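Side-chain contacts in glycosyl hydrolase family 2, TIM barrel domain protein (Faecalibacterium prausnitzii A2-165, PDB 6ED2), which probably hydrolyses beta-glucuronides as a gut bacterial beta-glucuronidase of glycosyl hydrolase family 2: residues M24-L29 against M423-K428; T97-P102 against V200-L205; R496-Y501 against H516-G521; L531-Y536 against A566-Y571. One frame throughout, in Å; residues are numbered along the deposited sequence.

Contact 1: M24-L29 against M423-K428; sequences MNRSLL and MIDRDK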
loop_
_atom_site.group_PDB
_atom_site.type_symbol
_atom_site.label_atom_id
_atom_site.label_comp_id
_atom_site.label_asym_id
_atom_site.label_seq_id
_atom_site.Cartn_x
_atom_site.Cartn_y
_atom_site.Cartn_z
ATOM N N MET A 24 30.018 19.991 41.669
ATOM C CA MET A 24 31.101 20.955 41.487
ATOM C C MET A 24 31.881 20.710 40.203
ATOM O O MET A 24 32.506 21.639 39.684
ATOM C CB MET A 24 32.067 20.904 42.674
ATOM C CG MET A 24 31.638 21.761 43.838
ATOM S SD MET A 24 31.432 23.474 43.304
ATOM C CE MET A 24 33.123 24.030 43.138
ATOM N N ASN A 25 31.883 19.474 39.698
ATOM C CA ASN A 25 32.609 19.122 38.490
ATOM C C ASN A 25 31.690 18.962 37.287
ATOM O O ASN A 25 32.050 18.265 36.331
ATOM C CB ASN A 25 33.404 17.833 38.712
ATOM C CG ASN A 25 34.623 18.041 39.607
ATOM O OD1 ASN A 25 35.236 19.114 39.627
ATOM N ND2 ASN A 25 34.981 17.008 40.346
ATOM N N ARG A 26 30.500 19.564 37.334
ATOM C CA ARG A 26 29.561 19.536 36.219
ATOM C C ARG A 26 30.273 19.831 34.909
ATOM O O ARG A 26 31.061 20.767 34.819
ATOM C CB ARG A 26 28.444 20.559 36.454
ATOM C CG ARG A 26 27.546 20.787 35.240
ATOM C CD ARG A 26 26.421 21.787 35.526
ATOM N NE ARG A 26 25.581 22.050 34.353
ATOM C CZ ARG A 26 25.888 22.937 33.405
ATOM N NH1 ARG A 26 25.066 23.132 32.380
ATOM N NH2 ARG A 26 27.016 23.642 33.487
ATOM N N SER A 27 30.023 19.001 33.902
ATOM C CA SER A 27 30.604 19.221 32.585
ATOM C C SER A 27 29.732 18.537 31.543
ATOM O O SER A 27 29.410 17.359 31.690
ATOM C CB SER A 27 32.031 18.672 32.509
ATOM O OG SER A 27 32.553 18.892 31.206
ATOM N N LEU A 28 29.377 19.257 30.487
ATOM C CA LEU A 28 28.564 18.695 29.415
ATOM C C LEU A 28 29.376 18.491 28.136
ATOM O O LEU A 28 28.801 18.305 27.055
ATOM C CB LEU A 28 27.336 19.585 29.170
ATOM C CG LEU A 28 26.266 19.435 30.257
ATOM C CD1 LEU A 28 26.617 20.232 31.483
ATOM C CD2 LEU A 28 24.909 19.858 29.749
ATOM N N LEU A 29 30.699 18.550 28.235
ATOM C CA LEU A 29 31.564 18.222 27.111
ATOM C C LEU A 29 31.343 16.783 26.637
ATOM O O LEU A 29 31.194 15.856 27.439
ATOM C CB LEU A 29 33.024 18.423 27.517
ATOM C CG LEU A 29 33.416 19.871 27.818
ATOM C CD1 LEU A 29 34.870 19.964 28.293
ATOM C CD2 LEU A 29 33.182 20.734 26.576
ATOM N N MET A 423 21.087 22.717 27.794
ATOM C CA MET A 423 21.132 22.682 26.339
ATOM C C MET A 423 22.152 23.676 25.799
ATOM O O MET A 423 22.955 23.345 24.912
ATOM C CB MET A 423 19.754 22.961 25.737
ATOM C CG MET A 423 19.857 23.117 24.216
ATOM S SD MET A 423 18.310 23.476 23.364
ATOM C CE MET A 423 18.040 25.181 23.898
ATOM N N ILE A 424 22.144 24.908 26.317
ATOM C CA ILE A 424 23.066 25.903 25.775
ATOM C C ILE A 424 24.506 25.573 26.159
ATOM O O ILE A 424 25.423 25.713 25.342
ATOM C CB ILE A 424 22.649 27.316 26.220
ATOM C CG1 ILE A 424 21.345 27.701 25.506
ATOM C CG2 ILE A 424 23.780 28.327 25.935
ATOM C CD1 ILE A 424 20.941 29.147 25.717
ATOM N N ASP A 425 24.733 25.115 27.393
ATOM C CA ASP A 425 26.083 24.686 27.766
ATOM C C ASP A 425 26.575 23.523 26.898
ATOM O O ASP A 425 27.739 23.504 26.480
ATOM C CB ASP A 425 26.123 24.314 29.253
ATOM C CG ASP A 425 26.274 25.546 30.146
ATOM O OD1 ASP A 425 26.816 26.581 29.659
ATOM O OD2 ASP A 425 25.831 25.484 31.318
ATOM N N ARG A 426 25.706 22.549 26.605
ATOM C CA ARG A 426 26.133 21.395 25.807
ATOM C C ARG A 426 26.429 21.785 24.362
ATOM O O ARG A 426 27.386 21.283 23.764
ATOM C CB ARG A 426 25.068 20.298 25.843
ATOM C CG ARG A 426 25.550 18.930 25.308
ATOM C CD ARG A 426 24.363 17.989 25.108
ATOM N NE ARG A 426 23.522 18.477 24.015
ATOM C CZ ARG A 426 22.553 17.772 23.430
ATOM N NH1 ARG A 426 22.295 16.526 23.819
ATOM N NH2 ARG A 426 21.850 18.317 22.436
ATOM N N ASP A 427 25.642 22.701 23.789
ATOM C CA ASP A 427 25.617 22.870 22.345
ATOM C C ASP A 427 26.260 24.156 21.856
ATOM O O ASP A 427 26.359 24.348 20.642
ATOM C CB ASP A 427 24.165 22.780 21.841
ATOM C CG ASP A 427 23.573 21.395 22.073
ATOM O OD1 ASP A 427 24.356 20.476 22.412
ATOM O OD2 ASP A 427 22.338 21.211 21.951
ATOM N N LYS A 428 26.749 25.014 22.752
ATOM C CA LYS A 428 27.114 26.367 22.331
ATOM C C LYS A 428 28.308 26.401 21.388
ATOM O O LYS A 428 28.459 27.381 20.651
ATOM C CB LYS A 428 27.403 27.243 23.550
ATOM C CG LYS A 428 28.602 26.771 24.385
ATOM C CD LYS A 428 28.525 27.261 25.829
ATOM C CE LYS A 428 29.579 26.576 26.714
ATOM N NZ LYS A 428 29.333 26.812 28.165
#

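Contact 2: T97-P102 against V200-L205; sequences TSFFVP and VWLMAL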
loop_
_atom_site.group_PDB
_atom_site.type_symbol
_atom_site.label_atom_id
_atom_site.label_comp_id
_atom_site.label_asym_id
_atom_site.label_seq_id
_atom_site.Cartn_x
_atom_site.Cartn_y
_atom_site.Cartn_z
ATOM N N THR A 97 23.619 -3.308 34.185
ATOM C CA THR A 97 24.730 -3.935 33.492
ATOM C C THR A 97 25.913 -3.994 34.448
ATOM O O THR A 97 25.792 -3.681 35.634
ATOM C CB THR A 97 25.052 -3.209 32.181
ATOM O OG1 THR A 97 26.049 -3.948 31.475
ATOM C CG2 THR A 97 25.548 -1.775 32.421
ATOM N N SER A 98 27.049 -4.444 33.935
ATOM C CA SER A 98 28.272 -4.577 34.708
ATOM C C SER A 98 29.380 -3.915 33.928
ATOM O O SER A 98 29.380 -3.933 32.697
ATOM C CB SER A 98 28.665 -6.047 34.970
ATOM O OG SER A 98 27.673 -6.688 35.744
ATOM N N PHE A 99 30.326 -3.329 34.643
ATOM C CA PHE A 99 31.459 -2.733 33.965
ATOM C C PHE A 99 32.702 -3.016 34.778
ATOM O O PHE A 99 32.658 -3.148 36.007
ATOM C CB PHE A 99 31.291 -1.218 33.735
ATOM C CG PHE A 99 31.151 -0.403 34.997
ATOM C CD1 PHE A 99 32.257 0.216 35.571
ATOM C CD2 PHE A 99 29.912 -0.226 35.595
ATOM C CE1 PHE A 99 32.124 0.990 36.733
ATOM C CE2 PHE A 99 29.775 0.551 36.757
ATOM C CZ PHE A 99 30.880 1.146 37.324
ATOM N N PHE A 100 33.806 -3.134 34.070
ATOM C CA PHE A 100 35.070 -3.471 34.679
ATOM C C PHE A 100 35.872 -2.199 34.833
ATOM O O PHE A 100 35.970 -1.410 33.889
ATOM C CB PHE A 100 35.849 -4.476 33.830
ATOM C CG PHE A 100 37.060 -5.025 34.530
ATOM C CD1 PHE A 100 36.936 -6.065 35.437
ATOM C CD2 PHE A 100 38.316 -4.470 34.311
ATOM C CE1 PHE A 100 38.052 -6.570 36.089
ATOM C CE2 PHE A 100 39.434 -4.967 34.958
ATOM C CZ PHE A 100 39.305 -6.021 35.844
ATOM N N VAL A 101 36.458 -2.016 36.003
ATOM C CA VAL A 101 37.358 -0.893 36.240
ATOM C C VAL A 101 38.772 -1.451 36.333
ATOM O O VAL A 101 39.072 -2.199 37.269
ATOM C CB VAL A 101 36.983 -0.120 37.512
ATOM C CG1 VAL A 101 38.006 0.977 37.766
ATOM C CG2 VAL A 101 35.575 0.452 37.391
ATOM N N PRO A 102 39.660 -1.118 35.406
ATOM C CA PRO A 102 41.022 -1.658 35.459
ATOM C C PRO A 102 41.752 -1.207 36.714
ATOM O O PRO A 102 41.508 -0.125 37.253
ATOM C CB PRO A 102 41.682 -1.086 34.199
ATOM C CG PRO A 102 40.546 -0.670 33.309
ATOM C CD PRO A 102 39.419 -0.287 34.215
ATOM N N VAL A 200 26.092 5.366 26.535
ATOM C CA VAL A 200 26.556 5.414 27.920
ATOM C C VAL A 200 28.064 5.181 27.919
ATOM O O VAL A 200 28.576 4.390 27.116
ATOM C CB VAL A 200 25.830 4.358 28.775
ATOM C CG1 VAL A 200 26.347 4.341 30.230
ATOM C CG2 VAL A 200 24.294 4.551 28.696
ATOM N N TRP A 201 28.783 5.875 28.800
ATOM C CA TRP A 201 30.238 5.865 28.745
ATOM C C TRP A 201 30.841 5.707 30.126
ATOM O O TRP A 201 30.336 6.235 31.123
ATOM C CB TRP A 201 30.822 7.145 28.152
ATOM C CG TRP A 201 30.308 7.528 26.823
ATOM C CD1 TRP A 201 29.270 8.370 26.564
ATOM C CD2 TRP A 201 30.828 7.121 25.551
ATOM N NE1 TRP A 201 29.106 8.515 25.205
ATOM C CE2 TRP A 201 30.050 7.762 24.560
ATOM C CE3 TRP A 201 31.867 6.268 25.151
ATOM C CZ2 TRP A 201 30.282 7.584 23.191
ATOM C CZ3 TRP A 201 32.103 6.096 23.789
ATOM C CH2 TRP A 201 31.305 6.743 22.827
ATOM N N LEU A 202 31.960 5.001 30.157
ATOM C CA LEU A 202 32.793 4.873 31.336
ATOM C C LEU A 202 34.074 5.639 31.052
ATOM O O LEU A 202 34.722 5.411 30.021
ATOM C CB LEU A 202 33.077 3.400 31.662
ATOM C CG LEU A 202 34.057 3.082 32.796
ATOM C CD1 LEU A 202 33.468 3.445 34.143
ATOM C CD2 LEU A 202 34.469 1.608 32.773
ATOM N N MET A 203 34.413 6.570 31.941
ATOM C CA MET A 203 35.520 7.482 31.710
ATOM C C MET A 203 36.519 7.409 32.856
ATOM O O MET A 203 36.135 7.235 34.015
ATOM C CB MET A 203 35.005 8.920 31.561
ATOM C CG MET A 203 34.064 9.127 30.370
ATOM S SD MET A 203 33.382 10.808 30.284
ATOM C CE MET A 203 32.306 10.791 31.691
ATOM N N ALA A 204 37.799 7.548 32.529
ATOM C CA ALA A 204 38.832 7.833 33.515
ATOM C C ALA A 204 39.356 9.227 33.206
ATOM O O ALA A 204 39.843 9.476 32.099
ATOM C CB ALA A 204 39.954 6.792 33.478
ATOM N N LEU A 205 39.196 10.149 34.159
ATOM C CA LEU A 205 39.523 11.556 33.942
ATOM C C LEU A 205 40.479 12.045 35.022
ATOM O O LEU A 205 40.364 11.632 36.184
ATOM C CB LEU A 205 38.252 12.416 33.958
ATOM C CG LEU A 205 37.105 11.965 33.053
ATOM C CD1 LEU A 205 35.857 12.748 33.358
ATOM C CD2 LEU A 205 37.499 12.118 31.596
#

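Contact 3: R496-Y501 against H516-G521; sequences RYYGWY and HHEMDG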
loop_
_atom_site.group_PDB
_atom_site.type_symbol
_atom_site.label_atom_id
_atom_site.label_comp_id
_atom_site.label_asym_id
_atom_site.label_seq_id
_atom_site.Cartn_x
_atom_site.Cartn_y
_atom_site.Cartn_z
ATOM N N ARG A 496 1.738 26.778 11.182
ATOM C CA ARG A 496 0.470 27.110 10.545
ATOM C C ARG A 496 0.010 25.993 9.616
ATOM O O ARG A 496 0.811 25.402 8.893
ATOM C CB ARG A 496 0.575 28.423 9.778
ATOM C CG ARG A 496 0.612 29.655 10.684
ATOM C CD ARG A 496 -0.573 29.657 11.629
ATOM N NE ARG A 496 -0.589 30.808 12.527
ATOM C CZ ARG A 496 -0.029 30.831 13.738
ATOM N NH1 ARG A 496 0.612 29.769 14.213
ATOM N NH2 ARG A 496 -0.112 31.924 14.477
ATOM N N TYR A 497 -1.292 25.721 9.642
ATOM C CA TYR A 497 -1.911 24.614 8.929
ATOM C C TYR A 497 -3.175 25.076 8.220
ATOM O O TYR A 497 -4.226 24.421 8.282
ATOM C CB TYR A 497 -2.223 23.470 9.879
ATOM C CG TYR A 497 -0.980 22.784 10.386
ATOM C CD1 TYR A 497 -0.291 21.878 9.584
ATOM C CD2 TYR A 497 -0.485 23.047 11.665
ATOM C CE1 TYR A 497 0.850 21.232 10.047
ATOM C CE2 TYR A 497 0.652 22.415 12.136
ATOM C CZ TYR A 497 1.317 21.511 11.325
ATOM O OH TYR A 497 2.452 20.891 11.792
ATOM N N TYR A 498 -3.090 26.227 7.550
ATOM C CA TYR A 498 -4.180 26.715 6.715
ATOM C C TYR A 498 -4.348 25.790 5.517
ATOM O O TYR A 498 -3.485 25.738 4.632
ATOM C CB TYR A 498 -3.898 28.143 6.267
ATOM C CG TYR A 498 -4.161 29.187 7.346
ATOM C CD1 TYR A 498 -5.461 29.485 7.749
ATOM C CD2 TYR A 498 -3.110 29.877 7.949
ATOM C CE1 TYR A 498 -5.711 30.445 8.724
ATOM C CE2 TYR A 498 -3.343 30.836 8.916
ATOM C CZ TYR A 498 -4.645 31.123 9.298
ATOM O OH TYR A 498 -4.878 32.075 10.258
ATOM N N GLY A 499 -5.453 25.058 5.484
ATOM C CA GLY A 499 -5.690 24.086 4.440
ATOM C C GLY A 499 -5.579 22.660 4.913
ATOM O O GLY A 499 -5.847 21.743 4.126
ATOM N N TRP A 500 -5.185 22.443 6.168
ATOM C CA TRP A 500 -5.272 21.127 6.784
ATOM C C TRP A 500 -6.199 21.166 8.000
ATOM O O TRP A 500 -7.374 20.797 7.895
ATOM C CB TRP A 500 -3.881 20.611 7.175
ATOM C CG TRP A 500 -3.946 19.187 7.671
ATOM C CD1 TRP A 500 -3.724 18.751 8.943
ATOM C CD2 TRP A 500 -4.306 18.032 6.904
ATOM N NE1 TRP A 500 -3.913 17.392 9.018
ATOM C CE2 TRP A 500 -4.272 16.926 7.776
ATOM C CE3 TRP A 500 -4.644 17.824 5.556
ATOM C CZ2 TRP A 500 -4.567 15.620 7.346
ATOM C CZ3 TRP A 500 -4.931 16.515 5.126
ATOM C CH2 TRP A 500 -4.894 15.441 6.024
ATOM N N TYR A 501 -5.698 21.617 9.162
ATOM C CA TYR A 501 -6.553 21.663 10.349
ATOM C C TYR A 501 -7.618 22.743 10.250
ATOM O O TYR A 501 -8.656 22.637 10.914
ATOM C CB TYR A 501 -5.730 21.899 11.616
ATOM C CG TYR A 501 -4.807 20.767 11.957
ATOM C CD1 TYR A 501 -5.301 19.484 12.159
ATOM C CD2 TYR A 501 -3.439 20.975 12.083
ATOM C CE1 TYR A 501 -4.453 18.433 12.485
ATOM C CE2 TYR A 501 -2.581 19.938 12.404
ATOM C CZ TYR A 501 -3.089 18.672 12.600
ATOM O OH TYR A 501 -2.237 17.636 12.918
ATOM N N HIS A 516 -3.433 34.808 4.259
ATOM C CA HIS A 516 -3.019 36.174 3.944
ATOM C C HIS A 516 -3.536 37.166 4.975
ATOM O O HIS A 516 -2.835 38.119 5.333
ATOM C CB HIS A 516 -3.526 36.570 2.566
ATOM C CG HIS A 516 -2.619 36.162 1.457
ATOM N ND1 HIS A 516 -1.341 36.662 1.320
ATOM C CD2 HIS A 516 -2.803 35.307 0.425
ATOM C CE1 HIS A 516 -0.779 36.135 0.246
ATOM N NE2 HIS A 516 -1.646 35.313 -0.317
ATOM N N HIS A 517 -4.760 36.961 5.457
ATOM C CA HIS A 517 -5.306 37.852 6.470
ATOM C C HIS A 517 -4.427 37.860 7.718
ATOM O O HIS A 517 -4.037 38.926 8.202
ATOM C CB HIS A 517 -6.743 37.452 6.813
ATOM C CG HIS A 517 -7.366 38.311 7.870
ATOM N ND1 HIS A 517 -7.821 39.592 7.622
ATOM C CD2 HIS A 517 -7.576 38.087 9.189
ATOM C CE1 HIS A 517 -8.307 40.107 8.736
ATOM N NE2 HIS A 517 -8.169 39.215 9.702
ATOM N N GLU A 518 -4.075 36.679 8.238
ATOM C CA GLU A 518 -3.228 36.642 9.432
ATOM C C GLU A 518 -1.834 37.191 9.147
ATOM O O GLU A 518 -1.252 37.884 9.987
ATOM C CB GLU A 518 -3.125 35.221 10.003
ATOM C CG GLU A 518 -2.534 35.208 11.428
ATOM C CD GLU A 518 -2.170 33.815 11.961
ATOM O OE1 GLU A 518 -2.764 32.816 11.500
ATOM O OE2 GLU A 518 -1.299 33.727 12.866
ATOM N N MET A 519 -1.276 36.893 7.973
ATOM C CA MET A 519 0.059 37.392 7.671
ATOM C C MET A 519 0.089 38.915 7.631
ATOM O O MET A 519 1.096 39.522 8.023
ATOM C CB MET A 519 0.563 36.811 6.347
ATOM C CG MET A 519 0.806 35.303 6.392
ATOM S SD MET A 519 1.737 34.793 7.862
ATOM C CE MET A 519 3.357 35.368 7.413
ATOM N N ASP A 520 -0.992 39.554 7.163
ATOM C CA ASP A 520 -1.047 41.014 7.217
ATOM C C ASP A 520 -0.958 41.509 8.654
ATOM O O ASP A 520 -0.353 42.553 8.906
ATOM C CB ASP A 520 -2.322 41.545 6.552
ATOM C CG ASP A 520 -2.408 41.199 5.055
ATOM O OD1 ASP A 520 -1.353 41.034 4.387
ATOM O OD2 ASP A 520 -3.550 41.095 4.541
ATOM N N GLY A 521 -1.542 40.767 9.602
ATOM C CA GLY A 521 -1.359 41.084 11.011
ATOM C C GLY A 521 0.086 40.949 11.465
ATOM O O GLY A 521 0.623 41.843 12.124
#

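Contact 4: L531-Y536 against A566-Y571; sequences LIFTEY and AVFDHY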
loop_
_atom_site.group_PDB
_atom_site.type_symbol
_atom_site.label_atom_id
_atom_site.label_comp_id
_atom_site.label_asym_id
_atom_site.label_seq_id
_atom_site.Cartn_x
_atom_site.Cartn_y
_atom_site.Cartn_z
ATOM N N LEU A 531 10.537 36.507 10.016
ATOM C CA LEU A 531 9.590 35.471 10.382
ATOM C C LEU A 531 9.938 34.218 9.590
ATOM O O LEU A 531 10.309 34.302 8.413
ATOM C CB LEU A 531 8.146 35.915 10.105
ATOM C CG LEU A 531 6.999 35.013 10.581
ATOM C CD1 LEU A 531 5.771 35.868 11.032
ATOM C CD2 LEU A 531 6.612 34.026 9.479
ATOM N N ILE A 532 9.858 33.062 10.245
ATOM C CA ILE A 532 10.005 31.787 9.568
ATOM C C ILE A 532 8.824 30.911 9.936
ATOM O O ILE A 532 8.139 31.127 10.945
ATOM C CB ILE A 532 11.314 31.054 9.911
ATOM C CG1 ILE A 532 11.262 30.479 11.324
ATOM C CG2 ILE A 532 12.502 31.957 9.735
ATOM C CD1 ILE A 532 12.460 29.586 11.609
ATOM N N PHE A 533 8.592 29.909 9.099
ATOM C CA PHE A 533 7.619 28.877 9.405
ATOM C C PHE A 533 8.355 27.643 9.903
ATOM O O PHE A 533 9.302 27.169 9.267
ATOM C CB PHE A 533 6.743 28.583 8.190
ATOM C CG PHE A 533 5.781 29.703 7.891
ATOM C CD1 PHE A 533 4.507 29.697 8.431
ATOM C CD2 PHE A 533 6.178 30.793 7.123
ATOM C CE1 PHE A 533 3.636 30.752 8.190
ATOM C CE2 PHE A 533 5.309 31.844 6.858
ATOM C CZ PHE A 533 4.046 31.828 7.399
ATOM N N THR A 534 7.960 27.170 11.070
ATOM C CA THR A 534 8.575 25.994 11.648
ATOM C C THR A 534 7.690 24.760 11.557
ATOM O O THR A 534 8.177 23.655 11.822
ATOM C CB THR A 534 8.949 26.262 13.117
ATOM O OG1 THR A 534 7.901 27.016 13.739
ATOM C CG2 THR A 534 10.254 27.045 13.189
ATOM N N GLU A 535 6.411 24.912 11.213
ATOM C CA GLU A 535 5.573 23.765 10.877
ATOM C C GLU A 535 4.541 24.178 9.845
ATOM O O GLU A 535 4.056 25.316 9.846
ATOM C CB GLU A 535 4.838 23.172 12.087
ATOM C CG GLU A 535 5.769 22.581 13.106
ATOM C CD GLU A 535 5.063 21.806 14.160
ATOM O OE1 GLU A 535 3.903 21.394 13.915
ATOM O OE2 GLU A 535 5.686 21.598 15.227
ATOM N N TYR A 536 4.197 23.216 8.993
ATOM C CA TYR A 536 3.132 23.234 8.001
ATOM C C TYR A 536 3.232 21.925 7.221
ATOM O O TYR A 536 4.294 21.288 7.180
ATOM C CB TYR A 536 3.223 24.448 7.072
ATOM C CG TYR A 536 4.422 24.505 6.135
ATOM C CD1 TYR A 536 4.265 24.249 4.772
ATOM C CD2 TYR A 536 5.688 24.840 6.595
ATOM C CE1 TYR A 536 5.333 24.315 3.900
ATOM C CE2 TYR A 536 6.771 24.928 5.723
ATOM C CZ TYR A 536 6.586 24.664 4.374
ATOM O OH TYR A 536 7.647 24.739 3.486
ATOM N N ALA A 566 3.221 29.979 -2.056
ATOM C CA ALA A 566 2.835 31.237 -2.681
ATOM C C ALA A 566 2.543 32.297 -1.627
ATOM O O ALA A 566 2.919 33.461 -1.790
ATOM C CB ALA A 566 1.631 31.026 -3.599
ATOM N N VAL A 567 1.899 31.909 -0.525
ATOM C CA VAL A 567 1.754 32.829 0.599
ATOM C C VAL A 567 3.124 33.238 1.132
ATOM O O VAL A 567 3.423 34.437 1.233
ATOM C CB VAL A 567 0.876 32.211 1.698
ATOM C CG1 VAL A 567 0.778 33.168 2.866
ATOM C CG2 VAL A 567 -0.519 31.887 1.139
ATOM N N PHE A 568 3.983 32.249 1.462
ATOM C CA PHE A 568 5.327 32.548 1.966
ATOM C C PHE A 568 6.004 33.566 1.074
ATOM O O PHE A 568 6.561 34.566 1.542
ATOM C CB PHE A 568 6.233 31.299 2.004
ATOM C CG PHE A 568 5.860 30.240 3.024
ATOM C CD1 PHE A 568 4.733 30.350 3.824
ATOM C CD2 PHE A 568 6.654 29.103 3.142
ATOM C CE1 PHE A 568 4.416 29.367 4.740
ATOM C CE2 PHE A 568 6.341 28.101 4.052
ATOM C CZ PHE A 568 5.220 28.228 4.856
ATOM N N ASP A 569 5.991 33.294 -0.232
ATOM C CA ASP A 569 6.786 34.056 -1.180
ATOM C C ASP A 569 6.259 35.473 -1.354
ATOM O O ASP A 569 6.987 36.340 -1.845
ATOM C CB ASP A 569 6.831 33.314 -2.520
ATOM C CG ASP A 569 7.659 32.013 -2.442
ATOM O OD1 ASP A 569 8.405 31.849 -1.444
ATOM O OD2 ASP A 569 7.577 31.169 -3.379
ATOM N N HIS A 570 5.023 35.724 -0.933
ATOM C CA HIS A 570 4.428 37.046 -1.051
ATOM C C HIS A 570 5.042 38.074 -0.099
ATOM O O HIS A 570 4.991 39.267 -0.401
ATOM C CB HIS A 570 2.924 36.946 -0.799
ATOM C CG HIS A 570 2.186 38.213 -1.079
ATOM N ND1 HIS A 570 2.066 38.739 -2.347
ATOM C CD2 HIS A 570 1.544 39.073 -0.251
ATOM C CE1 HIS A 570 1.372 39.863 -2.289
ATOM N NE2 HIS A 570 1.044 40.088 -1.029
ATOM N N TYR A 571 5.624 37.655 1.029
ATOM C CA TYR A 571 5.992 38.565 2.117
ATOM C C TYR A 571 7.506 38.625 2.277
ATOM O O TYR A 571 8.149 37.597 2.512
ATOM C CB TYR A 571 5.337 38.125 3.430
ATOM C CG TYR A 571 3.830 38.181 3.395
ATOM C CD1 TYR A 571 3.149 39.356 3.726
ATOM C CD2 TYR A 571 3.077 37.070 3.010
ATOM C CE1 TYR A 571 1.763 39.419 3.682
ATOM C CE2 TYR A 571 1.685 37.121 2.966
ATOM C CZ TYR A 571 1.035 38.300 3.304
ATOM O OH TYR A 571 -0.342 38.360 3.270
#

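Contact 1: M24-L29 against M423-K428
Arg26 and Asp425 form a salt bridge. With CG anti to the backbone N (chi1 170°) and the chain extended as far as NE, Arg26 spans to the helix and gives one carboxylate oxygen two N-H groups: NH1 lies 2.7 Å from Asp425 OD2, using that oxygen's anti lone pair, and NH2 adds a weaker bond. The guanidinium and carboxylate planes are turned 60° apart. Lys428 NZ, 2.9 Å from Asp425 OD1, comes from above the carboxylate plane and has a second partner in Asp212, while Arg26 NH1 also pairs with Asp422.

Apolar contact falls to Leu28, whose CD2 rests 3.9 Å from Arg426 CB, the two side chains crossing at about a right angle. The Leu28 carbonyl O lies 3.7 Å from Arg426 CG. The Arg426 guanidinium turns away and pairs through NE with Asp427 OD1.

Held by Arg26 and Lys428 through different oxygens, Asp425 probably stays ionised, and the network joins the loop leading into strand 38-51 to a helix of the TIM barrel domain.

Contact 2: T97-P102 against V200-L205
Leu202 gives up the most surface here, sending both methyl groups against the chain around Phe99 and Phe100. Its CG stands anti to the backbone N (chi1 174°), which carries the fork across. Leu202 CD1 meets Phe99 CD1 at 3.7 Å, coming obliquely to the ring, and is almost as near to Phe99 CE1. Leu202 CD2 touches the same Phe99 CD1 at 3.8 Å while lying 3.6 Å from the carbonyl O of Phe100, and so covers backbone as well as ring.

Phe99 and Leu202 both point toward the opposing strand, their CA atoms 8.2 Å apart. Packing without hydrogen bonds joins strands 92-101 and 200-205 here, as expected for facing layers of the jelly-roll sandwich of the family 2 sugar-binding domain; each strand pairs instead with 38-51. The Phe99 ring packs further on Asn154 and Leu156, and Leu202 on Leu112 and Trp105. Phe100 contributes mainly its backbone: its side chain points away, meets Phe153 edge-to-face, and packs on Arg38 of the second subunit.

Contact 3: R496-Y501 against H516-G521
Glu518 receives donors from both Arg496 and Tyr498, so that each of its carboxylate oxygens is held more than once. Arg496 approaches side-on with two nitrogens. Arg496 NH2 lies 2.7 Å from Glu518 OE2, on that oxygen's syn lone pair, at an N-H...O angle of 154°, while Arg496 NE is shared between the oxygens, 3.0 Å from OE2 and 3.1 Å from OE1. The partners lie in the guanidinium plane, which is 31° from that of the carboxylate. Tyr498 OH donates to Glu518 OE1 over 2.6 Å, on the anti side, with the oxygen near the plane of the phenol ring. OE1 thus takes two donors, and OE2 adds Trp522 NE1 to the two from Arg496. The remaining Arg496 nitrogen, NH1, bonds to the Val474 carbonyl. Glu518 reaches this far because its chain is extended beyond CG.

With an alanine here, the buried Arg496 guanidinium would probably be left without its counter-charge and the Tyr498 hydroxyl without its acceptor.

Tyr498 lies in the type II turn from Tyr497 to Trp500. The arrangement belongs to a beta-alpha loop of the TIM barrel: the salt bridge and the phenol bond join the chain that leaves strand 492-495 to the following helix 508-525.

Contact 4: L531-Y536 against A566-Y571
Phe568 fits its ring between two others, lying over a face of Phe533 and turning an edge toward a face of Tyr536. With Phe533 it makes an offset stack: centroids are 4.1 Å apart, planes 14° apart, and Phe568 CE1 comes within 3.3 Å of Phe533 CD2. With Tyr536 the planes stand at 77°, a T-shaped pair in which Phe568 CE2 lies 3.5 Å from Tyr536 CZ. Tyr536 presents that face because its CG sits between the backbone N and the carbonyl carbon (chi1 67°); its hydroxyl is bonded to His565, one residue before the helical segment. A serine in place of Phe533 would probably leave one face of Phe568 without its stacking partner and open a gap between strand and helix.

All three rings are buried. The other side of the helical segment is looser: Ala566 and His570 are exposed, and Asp569, partly so, pairs with Arg618.

The cluster fills the space between strand 531-535 and helix 554-570 within a beta-alpha-beta unit of the TIM barrel, completed by strand 574-580, on whose Glu577 both Phe568 and Tyr536 pack. On the flank toward helix 508-525, Met519 packs on Phe533.

How the contacts relate
Contacts 3 and 4 form one continuous patch of the TIM barrel domain, their centres 9 Å apart. Two probable hydrogen bonds join them: Tyr497 OH to Glu535 OE1 at 2.6 Å, and His516 ND1 to Tyr571 OH at 2.8 Å. Glu535 OE1 also binds a glycerol, probably from crystallisation, at the end of the barrel strands where TIM-barrel enzymes carry their active sites. Contacts 1 and 2 lie on the opposite side of the chain's centre, with centres 21 Å apart; those of contacts 2 and 3 are 53 Å apart. None touches the magnesium site of Thr239 and Glu241, although another magnesium ion lies about 13 Å from the Tyr536 side chain.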